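Possible adenyl cyclase-associated protein (Cryptosporidium parvum, PDB 2B0R) probably binds monomeric actin and influences its availability for filament assembly. Local coordinates at residues V75-S80 and C102-N107; V151-S156 and L176-Q181. All coordinates share one frame; numbering follows the deposited sequence.

Overall arrangement
The modelled chain winds as a right-handed parallel beta-helix, the fold of the C-terminal domain of cyclase-associated proteins, with two seven-strand sheets facing each other across an apolar core. Interaction 1 comes first: strand 74-81 lies in one sheet, and after strands 84-87 and 93-100 the chain returns along 102-106 in the other, closing about one and a half turns, with the contact crossing the interior to the next coil. Interaction 2 follows in series, neither enclosing nor crossing the first, and closes a loop at the far end, where the chain passes through 161-166, doubles back along antiparallel 173-177, and sets Ile178 against strand 152-156 before the C-terminal hairpin. Their centres lie about 20 Å apart.

Interaction 1 of 2, residues V75-S80 and C102-N107; sequences VSVRCS and CIFLVN
Val77 meets the ring of Phe104 at its edge: CG1 lies near the ring plane, 3.9 Å from CE2, so that a methyl abuts the rim of the aromatic instead of covering a face. The two side chains come from facing sheets and slide past one another in opposite directions, bridging backbones whose CA atoms at Val77 and Phe104 are 10.0 Å apart. A short branched residue and a long flat one together fill that width. With CG1 of Val77 trans to the backbone N (chi1 -177°), this branch is the one that makes the touch. Phe104 also packs on Ile96 of strand 93-100 and on Ile121 and Leu123 of strand 121-125, while Val77 also rests on Val54, so both belong to the apolar interior of the beta-helix.

A second meeting occurs where the chain turns a corner at Cys79, whose backbone has left-handed torsions. The turn brings Ser80 toward Cys102. There SG lies 3.6 Å from Ser80 O and 4.1 Å from Ser80 CB, a van der Waals approach to the backbone and the root of the side chain. The hydroxyl is engaged elsewhere: Ser80 OG donates to Arg78 O over 2.9 Å, standing 54° out of the carbonyl plane, and reaches His57 N through a weak hydrogen bond. Serine suits this spot because it is small enough for the corner and satisfies its polarity close to its own backbone, while cysteine offers a compact, weakly polar sulphur.

Across the two segments the cohesion is therefore one of dispersion and shape, with the buried hydroxyl paired locally, as expected for the interior of a beta-helix.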
ATOM      1  N   VAL A  75       1.704  -7.841  23.916  1.00 53.49           N
ATOM      2  CA  VAL A  75       3.110  -7.449  23.827  1.00 50.87           C
ATOM      3  C   VAL A  75       3.149  -6.346  22.787  1.00 50.53           C
ATOM      4  O   VAL A  75       2.552  -6.491  21.732  1.00 51.60           O
ATOM      5  CB  VAL A  75       4.009  -8.653  23.439  1.00 52.11           C
ATOM      6  CG1 VAL A  75       5.501  -8.261  23.352  1.00 51.01           C
ATOM      7  CG2 VAL A  75       3.832  -9.788  24.439  1.00 50.76           C
ATOM      8  N   SER A  76       3.764  -5.216  23.124  1.00 50.91           N
ATOM      9  CA  SER A  76       3.987  -4.113  22.169  1.00 50.79           C
ATOM     10  C   SER A  76       5.477  -3.991  21.908  1.00 49.54           C
ATOM     11  O   SER A  76       6.265  -3.814  22.845  1.00 48.42           O
ATOM     12  CB  SER A  76       3.468  -2.770  22.705  1.00 55.01           C
ATOM     13  OG  SER A  76       2.054  -2.628  22.555  1.00 60.54           O
ATOM     14  N   VAL A  77       5.878  -4.101  20.647  1.00 46.36           N
ATOM     15  CA  VAL A  77       7.268  -3.891  20.304  1.00 47.98           C
ATOM     16  C   VAL A  77       7.412  -2.653  19.433  1.00 51.63           C
ATOM     17  O   VAL A  77       6.847  -2.611  18.315  1.00 51.42           O
ATOM     18  CB  VAL A  77       7.889  -5.099  19.599  1.00 47.37           C
ATOM     19  CG1 VAL A  77       9.378  -4.832  19.331  1.00 46.25           C
ATOM     20  CG2 VAL A  77       7.706  -6.364  20.422  1.00 43.03           C
ATOM     21  N   ARG A  78       8.165  -1.657  19.939  1.00 53.52           N
ATOM     22  CA  ARG A  78       8.340  -0.356  19.245  1.00 54.60           C
ATOM     23  C   ARG A  78       9.795   0.049  19.089  1.00 57.09           C
ATOM     24  O   ARG A  78      10.659  -0.293  19.931  1.00 58.58           O
ATOM     25  CB  ARG A  78       7.588   0.774  19.961  1.00 54.45           C
ATOM     26  CG  ARG A  78       6.109   0.497  20.249  1.00 57.06           C
ATOM     27  CD  ARG A  78       5.423   1.669  20.966  1.00 57.24           C
ATOM     28  N   CYS A  79      10.062   0.773  17.999  1.00 59.00           N
ATOM     29  CA  CYS A  79      11.342   1.454  17.762  1.00 59.21           C
ATOM     30  C   CYS A  79      12.572   0.593  17.858  1.00 58.02           C
ATOM     31  O   CYS A  79      13.491   0.895  18.587  1.00 62.46           O
ATOM     32  CB  CYS A  79      11.483   2.635  18.701  1.00 62.18           C
ATOM     33  SG  CYS A  79      10.164   3.730  18.456  1.00 72.34           S
ATOM     34  N   SER A  80      12.622  -0.468  17.099  1.00 55.45           N
ATOM     35  CA  SER A  80      13.753  -1.311  17.212  1.00 53.05           C
ATOM     36  C   SER A  80      14.372  -1.589  15.849  1.00 54.83           C
ATOM     37  O   SER A  80      13.687  -1.508  14.806  1.00 52.19           O
ATOM     38  CB  SER A  80      13.323  -2.583  17.932  1.00 57.44           C
ATOM     39  OG  SER A  80      12.732  -2.236  19.177  1.00 56.53           O
ATOM     40  N   CYS A 102      14.327  -6.298  11.760  1.00 56.23           N
ATOM     41  CA  CYS A 102      14.215  -7.104  12.986  1.00 56.99           C
ATOM     42  C   CYS A 102      13.775  -8.507  12.660  1.00 56.03           C
ATOM     43  O   CYS A 102      13.255  -8.748  11.562  1.00 58.36           O
ATOM     44  CB  CYS A 102      13.255  -6.475  13.959  1.00 59.29           C
ATOM     45  SG  CYS A 102      14.003  -5.135  14.836  1.00 60.94           S
ATOM     46  N   ILE A 103      14.028  -9.433  13.591  1.00 53.81           N
ATOM     47  CA  ILE A 103      13.563 -10.825  13.495  1.00 53.76           C
ATOM     48  C   ILE A 103      12.795 -11.127  14.743  1.00 54.26           C
ATOM     49  O   ILE A 103      13.246 -10.793  15.853  1.00 55.24           O
ATOM     50  CB  ILE A 103      14.713 -11.824  13.369  1.00 55.07           C
ATOM     51  CG1 ILE A 103      15.521 -11.557  12.083  1.00 56.24           C
ATOM     52  CG2 ILE A 103      14.186 -13.282  13.376  1.00 52.02           C
ATOM     53  CD1 ILE A 103      16.915 -12.228  12.069  1.00 56.64           C
ATOM     54  N   PHE A 104      11.623 -11.732  14.575  1.00 51.39           N
ATOM     55  CA  PHE A 104      10.787 -12.069  15.710  1.00 50.61           C
ATOM     56  C   PHE A 104      10.540 -13.556  15.710  1.00 53.96           C
ATOM     57  O   PHE A 104      10.174 -14.116  14.674  1.00 59.11           O
ATOM     58  CB  PHE A 104       9.444 -11.314  15.654  1.00 45.93           C
ATOM     59  CG  PHE A 104       9.588  -9.817  15.655  1.00 44.67           C
ATOM     60  CD1 PHE A 104       9.648  -9.104  14.456  1.00 46.43           C
ATOM     61  CD2 PHE A 104       9.665  -9.120  16.836  1.00 44.01           C
ATOM     62  CE1 PHE A 104       9.788  -7.719  14.457  1.00 47.01           C
ATOM     63  CE2 PHE A 104       9.813  -7.755  16.843  1.00 43.89           C
ATOM     64  CZ  PHE A 104       9.877  -7.053  15.656  1.00 45.50           C
ATOM     65  N   LEU A 105      10.738 -14.205  16.853  1.00 51.60           N
ATOM     66  CA  LEU A 105      10.273 -15.564  17.016  1.00 50.76           C
ATOM     67  C   LEU A 105       9.209 -15.518  18.050  1.00 48.24           C
ATOM     68  O   LEU A 105       9.403 -14.948  19.110  1.00 50.06           O
ATOM     69  CB  LEU A 105      11.397 -16.508  17.439  1.00 52.28           C
ATOM     70  CG  LEU A 105      11.072 -18.018  17.468  1.00 53.88           C
ATOM     71  CD1 LEU A 105      11.178 -18.663  16.095  1.00 52.38           C
ATOM     72  CD2 LEU A 105      12.008 -18.756  18.438  1.00 53.83           C
ATOM     73  N   VAL A 106       8.055 -16.093  17.734  1.00 46.82           N
ATOM     74  CA  VAL A 106       6.919 -16.085  18.658  1.00 43.47           C
ATOM     75  C   VAL A 106       6.308 -17.464  18.793  1.00 46.18           C
ATOM     76  O   VAL A 106       6.438 -18.329  17.908  1.00 48.21           O
ATOM     77  CB  VAL A 106       5.815 -15.050  18.257  1.00 41.99           C
ATOM     78  CG1 VAL A 106       6.383 -13.636  18.142  1.00 37.94           C
ATOM     79  CG2 VAL A 106       5.100 -15.457  16.992  1.00 38.04           C
ATOM     80  N   ASN A 107       5.660 -17.682  19.921  1.00 48.32           N
ATOM     81  CA  ASN A 107       4.901 -18.896  20.134  1.00 47.56           C
ATOM     82  C   ASN A 107       3.602 -18.854  19.283  1.00 47.56           C
ATOM     83  O   ASN A 107       3.539 -19.399  18.162  1.00 50.11           O
ATOM     84  CB  ASN A 107       4.599 -19.034  21.612  1.00 47.74           C
ATOM     85  CG  ASN A 107       3.946 -20.339  21.951  1.00 49.46           C
ATOM     86  OD1 ASN A 107       3.375 -21.011  21.100  1.00 51.93           O
ATOM     87  ND2 ASN A 107       4.002 -20.697  23.205  1.00 49.66           N
TER

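Interaction 2 of 2, residues V151-S156 and L176-Q181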
ATOM      1  N   VAL A 151      -3.209 -19.168   8.411  1.00 54.91           N
ATOM      2  CA  VAL A 151      -3.219 -17.808   8.961  1.00 50.56           C
ATOM      3  C   VAL A 151      -3.776 -16.779   7.950  1.00 48.92           C
ATOM      4  O   VAL A 151      -3.505 -16.857   6.771  1.00 47.62           O
ATOM      5  CB  VAL A 151      -1.798 -17.410   9.459  1.00 43.54           C
ATOM      6  CG1 VAL A 151      -0.783 -17.450   8.293  1.00 37.64           C
ATOM      7  CG2 VAL A 151      -1.826 -16.076  10.154  1.00 35.04           C
ATOM      8  N   GLU A 152      -4.580 -15.850   8.438  1.00 48.91           N
ATOM      9  CA  GLU A 152      -5.168 -14.813   7.607  1.00 47.56           C
ATOM     10  C   GLU A 152      -4.317 -13.593   7.696  1.00 47.38           C
ATOM     11  O   GLU A 152      -4.053 -13.096   8.790  1.00 49.15           O
ATOM     12  CB  GLU A 152      -6.544 -14.488   8.106  1.00 46.76           C
ATOM     13  CG  GLU A 152      -7.509 -15.642   7.995  1.00 47.40           C
ATOM     14  CD  GLU A 152      -8.912 -15.251   8.415  1.00 51.08           C
ATOM     15  OE1 GLU A 152      -9.800 -16.117   8.297  1.00 54.06           O
ATOM     16  OE2 GLU A 152      -9.124 -14.092   8.876  1.00 50.63           O
ATOM     17  N   VAL A 153      -3.832 -13.128   6.556  1.00 48.37           N
ATOM     18  CA  VAL A 153      -2.973 -11.934   6.531  1.00 48.10           C
ATOM     19  C   VAL A 153      -3.733 -10.779   5.890  1.00 46.98           C
ATOM     20  O   VAL A 153      -4.169 -10.873   4.755  1.00 49.67           O
ATOM     21  CB  VAL A 153      -1.619 -12.172   5.788  1.00 48.14           C
ATOM     22  CG1 VAL A 153      -0.645 -11.070   6.114  1.00 48.18           C
ATOM     23  CG2 VAL A 153      -1.013 -13.511   6.156  1.00 47.46           C
ATOM     24  N   TYR A 154      -3.936  -9.722   6.655  1.00 46.64           N
ATOM     25  CA  TYR A 154      -4.556  -8.500   6.154  1.00 46.13           C
ATOM     26  C   TYR A 154      -3.444  -7.535   5.776  1.00 46.46           C
ATOM     27  O   TYR A 154      -2.457  -7.393   6.520  1.00 49.04           O
ATOM     28  CB  TYR A 154      -5.517  -7.902   7.200  1.00 44.93           C
ATOM     29  CG  TYR A 154      -6.723  -8.783   7.464  1.00 45.18           C
ATOM     30  CD1 TYR A 154      -6.641  -9.907   8.330  1.00 48.26           C
ATOM     31  CD2 TYR A 154      -7.948  -8.521   6.835  1.00 46.19           C
ATOM     32  CE1 TYR A 154      -7.772 -10.740   8.570  1.00 48.42           C
ATOM     33  CE2 TYR A 154      -9.073  -9.349   7.040  1.00 47.83           C
ATOM     34  CZ  TYR A 154      -8.983 -10.450   7.913  1.00 48.83           C
ATOM     35  OH  TYR A 154     -10.098 -11.248   8.098  1.00 47.99           O
ATOM     36  N   SER A 155      -3.569  -6.917   4.599  1.00 44.26           N
ATOM     37  CA  SER A 155      -2.520  -6.057   4.072  1.00 43.75           C
ATOM     38  C   SER A 155      -3.063  -4.812   3.431  1.00 45.49           C
ATOM     39  O   SER A 155      -4.042  -4.864   2.657  1.00 48.66           O
ATOM     40  CB  SER A 155      -1.664  -6.805   3.049  1.00 42.74           C
ATOM     41  OG  SER A 155      -2.446  -7.219   1.954  1.00 45.80           O
ATOM     42  N   SER A 156      -2.418  -3.691   3.732  1.00 43.42           N
ATOM     43  CA  SER A 156      -2.789  -2.414   3.150  1.00 50.08           C
ATOM     44  C   SER A 156      -1.543  -1.586   3.112  1.00 52.07           C
ATOM     45  O   SER A 156      -0.758  -1.614   4.092  1.00 50.59           O
ATOM     46  CB  SER A 156      -3.858  -1.702   3.998  1.00 49.95           C
ATOM     47  OG  SER A 156      -3.364  -1.527   5.302  1.00 51.54           O
ATOM     48  N   LEU A 176       5.627 -17.931  -0.923  1.00 58.42           N
ATOM     49  CA  LEU A 176       4.495 -17.417  -1.716  1.00 55.04           C
ATOM     50  C   LEU A 176       4.279 -15.932  -1.469  1.00 54.22           C
ATOM     51  O   LEU A 176       4.085 -15.493  -0.324  1.00 54.05           O
ATOM     52  CB  LEU A 176       3.215 -18.204  -1.420  1.00 53.52           C
ATOM     53  CG  LEU A 176       3.210 -19.691  -1.833  1.00 52.91           C
ATOM     54  CD1 LEU A 176       1.991 -20.404  -1.259  1.00 50.82           C
ATOM     55  CD2 LEU A 176       3.311 -19.860  -3.352  1.00 47.09           C
ATOM     56  N   ALA A 177       4.319 -15.163  -2.556  1.00 51.92           N
ATOM     57  CA  ALA A 177       4.269 -13.699  -2.483  1.00 50.44           C
ATOM     58  C   ALA A 177       2.823 -13.228  -2.326  1.00 49.19           C
ATOM     59  O   ALA A 177       1.954 -13.685  -3.058  1.00 50.46           O
ATOM     60  CB  ALA A 177       4.935 -13.072  -3.726  1.00 38.44           C
ATOM     61  N   ILE A 178       2.572 -12.343  -1.359  1.00 45.91           N
ATOM     62  CA  ILE A 178       1.235 -11.770  -1.147  1.00 46.53           C
ATOM     63  C   ILE A 178       0.985 -10.625  -2.137  1.00 46.05           C
ATOM     64  O   ILE A 178       1.827  -9.746  -2.274  1.00 47.54           O
ATOM     65  CB  ILE A 178       1.059 -11.245   0.300  1.00 46.77           C
ATOM     66  CG1 ILE A 178       0.859 -12.420   1.288  1.00 44.47           C
ATOM     67  CG2 ILE A 178      -0.092 -10.223   0.378  1.00 40.74           C
ATOM     68  CD1 ILE A 178       1.247 -12.090   2.762  1.00 43.22           C
ATOM     69  N   PRO A 179      -0.162 -10.643  -2.844  1.00 47.66           N
ATOM     70  CA  PRO A 179      -0.384  -9.609  -3.890  1.00 47.06           C
ATOM     71  C   PRO A 179      -0.399  -8.190  -3.319  1.00 50.12           C
ATOM     72  O   PRO A 179      -0.839  -7.974  -2.186  1.00 52.87           O
ATOM     73  CB  PRO A 179      -1.740  -9.988  -4.504  1.00 46.29           C
ATOM     74  CG  PRO A 179      -2.350 -10.985  -3.569  1.00 45.15           C
ATOM     75  CD  PRO A 179      -1.276 -11.611  -2.751  1.00 45.06           C
ATOM     76  N   GLU A 180       0.135  -7.233  -4.072  1.00 51.67           N
ATOM     77  CA  GLU A 180       0.211  -5.855  -3.600  1.00 52.95           C
ATOM     78  C   GLU A 180      -0.364  -4.888  -4.621  1.00 56.48           C
ATOM     79  O   GLU A 180      -0.105  -3.680  -4.544  1.00 58.92           O
ATOM     80  CB  GLU A 180       1.631  -5.464  -3.208  1.00 52.32           C
ATOM     81  CG  GLU A 180       2.691  -5.749  -4.244  1.00 54.25           C
ATOM     82  CD  GLU A 180       4.075  -5.450  -3.718  1.00 56.28           C
ATOM     83  OE1 GLU A 180       4.621  -4.408  -4.132  1.00 60.10           O
ATOM     84  OE2 GLU A 180       4.609  -6.218  -2.877  1.00 54.98           O
ATOM     85  N   GLN A 181      -1.161  -5.426  -5.558  1.00 56.54           N
ATOM     86  CA  GLN A 181      -1.912  -4.622  -6.522  1.00 55.18           C
ATOM     87  C   GLN A 181      -3.218  -5.235  -6.975  1.00 53.24           C
ATOM     88  O   GLN A 181      -3.300  -6.417  -7.291  1.00 52.28           O
ATOM     89  CB  GLN A 181      -1.079  -4.285  -7.762  1.00 57.75           C
ATOM     90  CG  GLN A 181      -1.778  -3.245  -8.614  1.00 58.87           C
ATOM     91  CD  GLN A 181      -1.096  -2.992  -9.895  1.00 58.42           C
ATOM     92  OE1 GLN A 181      -0.906  -3.896 -10.684  1.00 60.28           O
ATOM     93  NE2 GLN A 181      -0.747  -1.741 -10.138  1.00 60.25           N
TER
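Strand 152-156 and the chain leaving strand 173-177 run in roughly the same direction, nearest at the CA atoms of Ser155 and Glu180, 8.1 Å apart, and Ile178 spans the space to Val153 and Ser155. Its two branches divide the work. CD1, at the end of the CG1 arm, reaches Val153 CG1 at 4.0 Å, the side chains meeting at a slant. The other branch, CG2, is directed trans to the backbone N and lies 4.1 Å from Ser155 OG. A beta-branched isoleucine suits this place because it can touch two alternate residues of one strand at once. Met161 packs on both Ile178 and Ser155, and Leu134 on Val153, adding further apolar neighbours.

Tyr154 and Glu152 alternate with these residues. The Tyr154 OH donates to Glu152 OE2 over 3.1 Å from above the carboxylate plane. Along this edge Val153, Tyr154 and Ser155 pair antiparallel with a strand of the second subunit, which continues the sheet.

Inward, the contact thus rests on van der Waals packing of Ile178 on Val153 and Ser155, while the antiparallel backbone pairing of residues 153-155 joins the edge strand to the partner chain, consistent with a dimer built through this end.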